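PDB 6UUK: muramoyltetrapeptide carboxypeptidase from Oxalobacter formigenes OXCC13, which probably cleaves the terminal D-alanine from murein tetrapeptides, acting as a serine LD-carboxypeptidase of the peptidase S66 family. Local coordinates for residues D213-L218 with R328-S333; P236-G241 with K269-L274. All blocks are in the same frame, centred on the assembly; numbering follows the deposited sequence.

Contact 1 of 2, residues D213-L218 with R328-S333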
ATOM      1  N   ASP B 213      -1.732 -21.708  21.032  1.00 22.45           N
ATOM      2  CA  ASP B 213      -1.416 -21.381  22.416  1.00 24.25           C
ATOM      3  C   ASP B 213      -0.052 -20.707  22.481  1.00 18.51           C
ATOM      4  O   ASP B 213       0.884 -21.235  23.091  1.00 23.94           O
ATOM      5  CB  ASP B 213      -1.443 -22.639  23.290  1.00 27.21           C
ATOM      6  CG  ASP B 213      -1.413 -22.319  24.772  1.00 21.10           C
ATOM      7  OD1 ASP B 213      -2.444 -21.856  25.303  1.00 22.67           O
ATOM      8  OD2 ASP B 213      -0.360 -22.533  25.407  1.00 43.50           O
ATOM      9  N   VAL B 214       0.068 -19.545  21.852  1.00 18.74           N
ATOM     10  CA  VAL B 214       1.336 -18.853  21.737  1.00 17.28           C
ATOM     11  C   VAL B 214       1.371 -17.687  22.715  1.00 19.08           C
ATOM     12  O   VAL B 214       0.367 -17.324  23.326  1.00 22.69           O
ATOM     13  CB  VAL B 214       1.598 -18.377  20.288  1.00 14.28           C
ATOM     14  CG1 VAL B 214       1.734 -19.568  19.355  1.00 19.33           C
ATOM     15  CG2 VAL B 214       0.480 -17.456  19.824  1.00 16.75           C
ATOM     16  N   GLU B 215       2.548 -17.084  22.865  1.00 18.21           N
ATOM     17  CA  GLU B 215       2.734 -15.948  23.761  1.00 21.23           C
ATOM     18  C   GLU B 215       3.908 -15.126  23.254  1.00 20.02           C
ATOM     19  O   GLU B 215       5.027 -15.638  23.159  1.00 22.62           O
ATOM     20  CB  GLU B 215       2.978 -16.414  25.199  1.00 16.62           C
ATOM     21  CG  GLU B 215       3.311 -15.294  26.171  1.00 20.81           C
ATOM     22  CD  GLU B 215       3.450 -15.784  27.598  1.00 23.30           C
ATOM     23  OE1 GLU B 215       2.938 -16.881  27.904  1.00 24.42           O
ATOM     24  OE2 GLU B 215       4.072 -15.073  28.414  1.00 24.81           O
ATOM     25  N   GLY B 216       3.655 -13.865  22.930  1.00 19.90           N
ATOM     26  CA  GLY B 216       4.695 -13.005  22.416  1.00 18.88           C
ATOM     27  C   GLY B 216       4.309 -11.546  22.519  1.00 13.70           C
ATOM     28  O   GLY B 216       3.317 -11.188  23.156  1.00 14.48           O
ATOM     29  N   THR B 217       5.116 -10.705  21.876  1.00 21.11           N
ATOM     30  CA  THR B 217       4.900  -9.264  21.900  1.00 17.50           C
ATOM     31  C   THR B 217       3.772  -8.897  20.943  1.00 21.14           C
ATOM     32  O   THR B 217       3.843  -9.196  19.746  1.00 18.03           O
ATOM     33  CB  THR B 217       6.183  -8.524  21.527  1.00 18.20           C
ATOM     34  OG1 THR B 217       7.232  -8.896  22.429  1.00 26.20           O
ATOM     35  CG2 THR B 217       5.970  -7.019  21.602  1.00 16.65           C
ATOM     36  N   LEU B 218       2.734  -8.251  21.468  1.00 23.57           N
ATOM     37  CA  LEU B 218       1.601  -7.839  20.652  1.00 15.09           C
ATOM     38  C   LEU B 218       1.919  -6.531  19.938  1.00 15.52           C
ATOM     39  O   LEU B 218       2.389  -5.574  20.560  1.00 19.73           O
ATOM     40  CB  LEU B 218       0.352  -7.679  21.516  1.00 12.52           C
ATOM     41  CG  LEU B 218      -0.951  -7.374  20.775  1.00 13.49           C
ATOM     42  CD1 LEU B 218      -1.365  -8.555  19.909  1.00 10.37           C
ATOM     43  CD2 LEU B 218      -2.054  -7.009  21.754  1.00  9.72           C
ATOM     44  N   ARG B 328       2.829  -7.706  26.262  1.00 19.31           N
ATOM     45  CA  ARG B 328       3.087  -9.143  26.286  1.00 18.60           C
ATOM     46  C   ARG B 328       1.740  -9.856  26.211  1.00 18.04           C
ATOM     47  O   ARG B 328       0.999  -9.908  27.196  1.00 21.51           O
ATOM     48  CB  ARG B 328       3.864  -9.523  27.541  1.00 27.58           C
ATOM     49  CG  ARG B 328       4.240 -10.989  27.646  1.00 21.47           C
ATOM     50  CD  ARG B 328       5.171 -11.196  28.827  1.00 37.44           C
ATOM     51  NE  ARG B 328       4.637 -10.581  30.041  1.00 41.08           N
ATOM     52  CZ  ARG B 328       5.375 -10.225  31.086  1.00 45.62           C
ATOM     53  NH1 ARG B 328       6.688 -10.412  31.070  1.00 61.98           N
ATOM     54  NH2 ARG B 328       4.803  -9.672  32.148  1.00 56.69           N
ATOM     55  N   ALA B 329       1.429 -10.401  25.040  1.00 21.11           N
ATOM     56  CA  ALA B 329       0.137 -11.015  24.778  1.00 20.83           C
ATOM     57  C   ALA B 329       0.205 -12.529  24.946  1.00 19.02           C
ATOM     58  O   ALA B 329       1.264 -13.145  24.792  1.00 19.13           O
ATOM     59  CB  ALA B 329      -0.353 -10.676  23.369  1.00 16.74           C
ATOM     60  N   HIS B 330      -0.946 -13.121  25.258  1.00 19.41           N
ATOM     61  CA  HIS B 330      -1.089 -14.568  25.416  1.00 20.45           C
ATOM     62  C   HIS B 330      -2.318 -14.991  24.617  1.00 16.82           C
ATOM     63  O   HIS B 330      -3.452 -14.808  25.070  1.00 14.66           O
ATOM     64  CB  HIS B 330      -1.217 -14.953  26.887  1.00 18.98           C
ATOM     65  CG  HIS B 330      -1.254 -16.430  27.124  1.00 17.74           C
ATOM     66  ND1 HIS B 330      -0.969 -17.352  26.140  1.00 20.03           N
ATOM     67  CD2 HIS B 330      -1.541 -17.147  28.237  1.00 19.52           C
ATOM     68  CE1 HIS B 330      -1.079 -18.572  26.636  1.00 21.70           C
ATOM     69  NE2 HIS B 330      -1.425 -18.475  27.906  1.00 20.62           N
ATOM     70  N   LEU B 331      -2.093 -15.552  23.432  1.00 18.72           N
ATOM     71  CA  LEU B 331      -3.180 -15.930  22.538  1.00 16.97           C
ATOM     72  C   LEU B 331      -3.556 -17.389  22.758  1.00 19.91           C
ATOM     73  O   LEU B 331      -2.691 -18.272  22.735  1.00 25.36           O
ATOM     74  CB  LEU B 331      -2.785 -15.698  21.079  1.00 15.42           C
ATOM     75  CG  LEU B 331      -3.856 -16.014  20.035  1.00 19.09           C
ATOM     76  CD1 LEU B 331      -5.113 -15.194  20.286  1.00 16.82           C
ATOM     77  CD2 LEU B 331      -3.320 -15.763  18.635  1.00 17.84           C
HETATM   78  N   MSE B 332      -4.844 -17.635  22.971  1.00 19.56           N
HETATM   79  CA  MSE B 332      -5.352 -18.985  23.192  1.00 23.21           C
HETATM   80  C   MSE B 332      -6.644 -19.218  22.415  1.00 24.55           C
HETATM   81  O   MSE B 332      -7.617 -18.485  22.585  1.00 23.22           O
HETATM   82  CB  MSE B 332      -5.590 -19.230  24.683  1.00 25.93           C
HETATM   83  CG  MSE B 332      -4.330 -19.215  25.529  1.00 29.19           C
HETATM   84 SE   MSE B 332      -4.713 -19.090  27.436  1.00 48.74          SE
HETATM   85  CE  MSE B 332      -5.508 -17.310  27.462  1.00 27.17           C
ATOM     86  N   SER B 333      -6.649 -20.240  21.564  1.00 24.45           N
ATOM     87  CA  SER B 333      -7.816 -20.609  20.775  1.00 15.44           C
ATOM     88  C   SER B 333      -8.171 -22.061  21.060  1.00 25.28           C
ATOM     89  O   SER B 333      -7.309 -22.942  20.978  1.00 18.87           O
ATOM     90  CB  SER B 333      -7.561 -20.401  19.280  1.00 19.83           C
ATOM     91  OG  SER B 333      -6.425 -21.129  18.850  1.00 27.12           O
TER

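Contact 2 of 2, residues P236-G241 with K269-L274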
ATOM      1  N   PRO B 236       9.040  -1.860  13.046  1.00 26.61           N
ATOM      2  CA  PRO B 236       9.632  -2.535  14.203  1.00 22.78           C
ATOM      3  C   PRO B 236      10.136  -3.920  13.831  1.00 24.36           C
ATOM      4  O   PRO B 236       9.618  -4.574  12.923  1.00 28.22           O
ATOM      5  CB  PRO B 236       8.475  -2.609  15.206  1.00 21.44           C
ATOM      6  CG  PRO B 236       7.514  -1.554  14.763  1.00 20.06           C
ATOM      7  CD  PRO B 236       7.629  -1.506  13.271  1.00 20.64           C
ATOM      8  N   ASP B 237      11.164  -4.359  14.549  1.00 24.63           N
ATOM      9  CA  ASP B 237      11.799  -5.649  14.303  1.00 23.08           C
ATOM     10  C   ASP B 237      11.425  -6.622  15.421  1.00 19.25           C
ATOM     11  O   ASP B 237      12.257  -7.073  16.215  1.00 27.58           O
ATOM     12  CB  ASP B 237      13.307  -5.479  14.187  1.00 18.27           C
ATOM     13  CG  ASP B 237      13.997  -6.715  13.647  1.00 26.83           C
ATOM     14  OD1 ASP B 237      13.319  -7.728  13.355  1.00 34.81           O
ATOM     15  OD2 ASP B 237      15.233  -6.666  13.508  1.00 26.87           O
ATOM     16  N   ILE B 238      10.132  -6.930  15.464  1.00 26.06           N
ATOM     17  CA  ILE B 238       9.570  -7.842  16.452  1.00 25.36           C
ATOM     18  C   ILE B 238       9.812  -9.272  15.986  1.00 16.90           C
ATOM     19  O   ILE B 238       9.401  -9.656  14.886  1.00 17.89           O
ATOM     20  CB  ILE B 238       8.072  -7.568  16.655  1.00 14.15           C
ATOM     21  CG1 ILE B 238       7.848  -6.098  17.009  1.00 17.05           C
ATOM     22  CG2 ILE B 238       7.487  -8.457  17.746  1.00 13.62           C
ATOM     23  CD1 ILE B 238       8.550  -5.673  18.276  1.00 17.36           C
ATOM     24  N   SER B 239      10.480 -10.059  16.821  1.00 26.89           N
ATOM     25  CA  SER B 239      10.798 -11.447  16.523  1.00 20.65           C
ATOM     26  C   SER B 239       9.957 -12.329  17.431  1.00 20.73           C
ATOM     27  O   SER B 239      10.074 -12.248  18.658  1.00 24.80           O
ATOM     28  CB  SER B 239      12.288 -11.723  16.722  1.00 24.70           C
ATOM     29  OG  SER B 239      12.578 -13.101  16.558  1.00 32.32           O
ATOM     30  N   GLY B 240       9.098 -13.146  16.832  1.00 20.34           N
ATOM     31  CA  GLY B 240       8.271 -14.055  17.605  1.00 19.44           C
ATOM     32  C   GLY B 240       7.132 -13.390  18.350  1.00 18.00           C
ATOM     33  O   GLY B 240       6.825 -13.782  19.483  1.00 14.58           O
ATOM     34  N   GLY B 241       6.496 -12.389  17.741  1.00 20.09           N
ATOM     35  CA  GLY B 241       5.387 -11.696  18.353  1.00 18.69           C
ATOM     36  C   GLY B 241       4.043 -12.122  17.777  1.00 16.82           C
ATOM     37  O   GLY B 241       3.942 -12.978  16.902  1.00 18.10           O
ATOM     38  N   LYS B 269       6.933 -14.344   8.631  1.00 24.71           N
ATOM     39  CA  LYS B 269       7.621 -15.603   8.897  1.00 18.30           C
ATOM     40  C   LYS B 269       8.182 -15.664  10.312  1.00 24.01           C
ATOM     41  O   LYS B 269       8.355 -16.759  10.861  1.00 19.98           O
ATOM     42  CB  LYS B 269       8.743 -15.810   7.881  1.00 17.85           C
ATOM     43  CG  LYS B 269       8.307 -15.649   6.431  1.00 26.92           C
ATOM     44  CD  LYS B 269       9.502 -15.725   5.492  1.00 30.60           C
ATOM     45  CE  LYS B 269       9.104 -15.426   4.056  1.00 26.47           C
ATOM     46  NZ  LYS B 269       8.105 -16.401   3.541  1.00 31.87           N
ATOM     47  N   LYS B 270       8.466 -14.512  10.917  1.00 21.99           N
ATOM     48  CA  LYS B 270       9.079 -14.473  12.238  1.00 18.17           C
ATOM     49  C   LYS B 270       8.065 -14.483  13.373  1.00 17.73           C
ATOM     50  O   LYS B 270       8.404 -14.908  14.484  1.00 24.36           O
ATOM     51  CB  LYS B 270       9.966 -13.229  12.372  1.00 21.34           C
ATOM     52  CG  LYS B 270      10.781 -12.912  11.130  1.00 25.00           C
ATOM     53  CD  LYS B 270      11.697 -11.721  11.365  1.00 22.80           C
ATOM     54  CE  LYS B 270      12.253 -11.182  10.059  1.00 32.05           C
ATOM     55  NZ  LYS B 270      12.889 -12.247   9.236  1.00 37.90           N
ATOM     56  N   GLN B 271       6.838 -14.031  13.125  1.00 20.63           N
ATOM     57  CA  GLN B 271       5.843 -13.936  14.181  1.00 17.14           C
ATOM     58  C   GLN B 271       5.347 -15.327  14.579  1.00 17.49           C
ATOM     59  O   GLN B 271       5.565 -16.322  13.882  1.00 26.73           O
ATOM     60  CB  GLN B 271       4.675 -13.059  13.735  1.00 19.64           C
ATOM     61  CG  GLN B 271       5.100 -11.743  13.099  1.00 17.91           C
ATOM     62  CD  GLN B 271       5.978 -10.910  14.011  1.00 14.96           C
ATOM     63  OE1 GLN B 271       5.728 -10.807  15.212  1.00 17.83           O
ATOM     64  NE2 GLN B 271       7.020 -10.314  13.443  1.00 20.32           N
ATOM     65  N   LYS B 272       4.671 -15.385  15.725  1.00 18.30           N
ATOM     66  CA  LYS B 272       4.132 -16.645  16.223  1.00 22.22           C
ATOM     67  C   LYS B 272       2.709 -16.907  15.749  1.00 18.29           C
ATOM     68  O   LYS B 272       2.322 -18.071  15.597  1.00 15.97           O
ATOM     69  CB  LYS B 272       4.174 -16.671  17.754  1.00 20.93           C
ATOM     70  CG  LYS B 272       5.578 -16.718  18.334  1.00 22.93           C
ATOM     71  CD  LYS B 272       5.551 -16.801  19.853  1.00 23.93           C
ATOM     72  CE  LYS B 272       6.958 -16.905  20.425  1.00 18.72           C
ATOM     73  NZ  LYS B 272       6.954 -16.942  21.913  1.00 17.67           N
ATOM     74  N   ALA B 273       1.926 -15.858  15.512  1.00 19.45           N
ATOM     75  CA  ALA B 273       0.556 -16.017  15.047  1.00 18.03           C
ATOM     76  C   ALA B 273       0.082 -14.704  14.444  1.00 17.98           C
ATOM     77  O   ALA B 273       0.533 -13.625  14.840  1.00 15.77           O
ATOM     78  CB  ALA B 273      -0.381 -16.452  16.180  1.00 18.31           C
ATOM     79  N   LEU B 274      -0.831 -14.811  13.483  1.00 17.22           N
ATOM     80  CA  LEU B 274      -1.440 -13.659  12.830  1.00 15.46           C
ATOM     81  C   LEU B 274      -2.893 -13.562  13.269  1.00 13.38           C
ATOM     82  O   LEU B 274      -3.652 -14.527  13.128  1.00 11.34           O
ATOM     83  CB  LEU B 274      -1.342 -13.773  11.309  1.00 14.51           C
ATOM     84  CG  LEU B 274      -2.040 -12.676  10.503  1.00 13.76           C
ATOM     85  CD1 LEU B 274      -1.408 -11.318  10.776  1.00 15.85           C
ATOM     86  CD2 LEU B 274      -2.015 -12.995   9.016  1.00 13.33           C
TER

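Contact 1 of 2, residues D213-L218 with R328-S333
The carbonyl oxygen of Val214 is gripped by two donors of the facing strand. Leu331 N reaches Val214 O at 3.0 Å, and the imidazole ND1 of His330 reaches the same Val214 O at 3.1 Å, with an N-H...O angle of 157°. The two donors come from opposite faces of the carbonyl plane. ND1 stands above that plane, yet the oxygen lies nearly in the plane of the imidazole, at its edge. CG of His330 is anti to the backbone N (chi1 -175°), beside the carbonyl carbon, and the bond from ND1 would restrict the rotation of the ring. Glu215 OE1 sits over the centre of one ring face, whereas CG of Met332, a selenomethionine, covers the opposite face near the rim. Asp213 OD1 approaches obliquely, 3.8 Å from His330 CE1, and also touches Met332 CG at 3.3 Å. Two carboxylates this close would probably favour a positively charged imidazole.

These residues belong to an antiparallel strand pair in the seven-stranded mixed sheet of the C-terminal domain. At strand 213-222 the pairing changes from antiparallel, with 328-333, to parallel, with 242-248. Gly216 and Ala329 form a hydrogen-bonded pair: Ala329 N donates to Gly216 O at 2.8 Å, and Gly216 N returns a bond to Ala329 O at 3.1 Å. The Val214 N to Leu331 O bond is weak. On the sheet face of Val214 and Leu331 the contact is apolar. Val214 CG2 lies 3.9 Å from Leu331 CB, side by side and pointing the same way. Ile242 of the adjoining strand touches Val214, Ala329 and Leu331 on this face. Leu218 CB meets Ala329 CB at 3.6 Å.

Contact 2 of 2, residues P236-G241 with K269-L274
Gln271 and Lys272 supply the hydrogen bonds that tie residues 269-274 most closely to the loop 236-241. From the Gln271 side-chain amide, NE2 donates to Ile238 O at 2.9 Å, with the donor tilted out of the carbonyl plane, while OE1 takes a weak bond from Gly241 N at 3.1 Å. The chain bends at chi2 (-57°), which brings CD back toward the loop, within 3.7 Å of Ile238 O. Trp219 NE1 donates to the same OE1, and Ile267 O accepts weakly from NE2. An alanine here would probably leave Ile238 O without this donor and the indole N-H of Trp219 without its acceptor. Between main chains, Lys272 N gives Gly241 O a short bond of 2.8 Å at a nearly straight 165°, and Gly240 N makes a weak one to Lys270 O.

The two segments lead into neighbouring parallel strands, 242-248 and 273-280, which helix 252-264 joins in a beta-alpha-beta crossover. The contact thus lies at the N-terminal ends of both strands.

Aliphatic carbons of Lys272 and Gln271 pack against backbone oxygens of the loop. The extended chain of Lys272 runs past Gly240 O, with CE 3.3 Å from that oxygen, before NZ bonds to Glu215 O. Gln271 CB likewise rests 3.3 Å from Gly241 O. Between side chains, Gln271 OE1 is 3.9 Å from Ile238 CG2. Glycine suits both loop positions: Gly240 has a positive phi of 74°, and a beta carbon on Gly241 would collide with Ile238 CG2.

Contacts 1 and 2 have centres about 11 Å apart and meet on the same seven-stranded sheet, the segments of contact 2 lying between those of contact 1 in sequence. Lys272 of contact 2 ties them by a probable hydrogen bond, its NZ 2.6 Å from Glu215 O of contact 1. An apolar patch joins them as well: Ala273 CB lies 3.9 Å from both Val214 CG2 and Leu331 CD2. Of the two, contact 1 comes nearer the predicted catalytic machinery, the side chain of Leu218 being about 11 Å from that of Glu246, a predicted charge-relay residue. Contact 2 lies away from the predicted active-site residues.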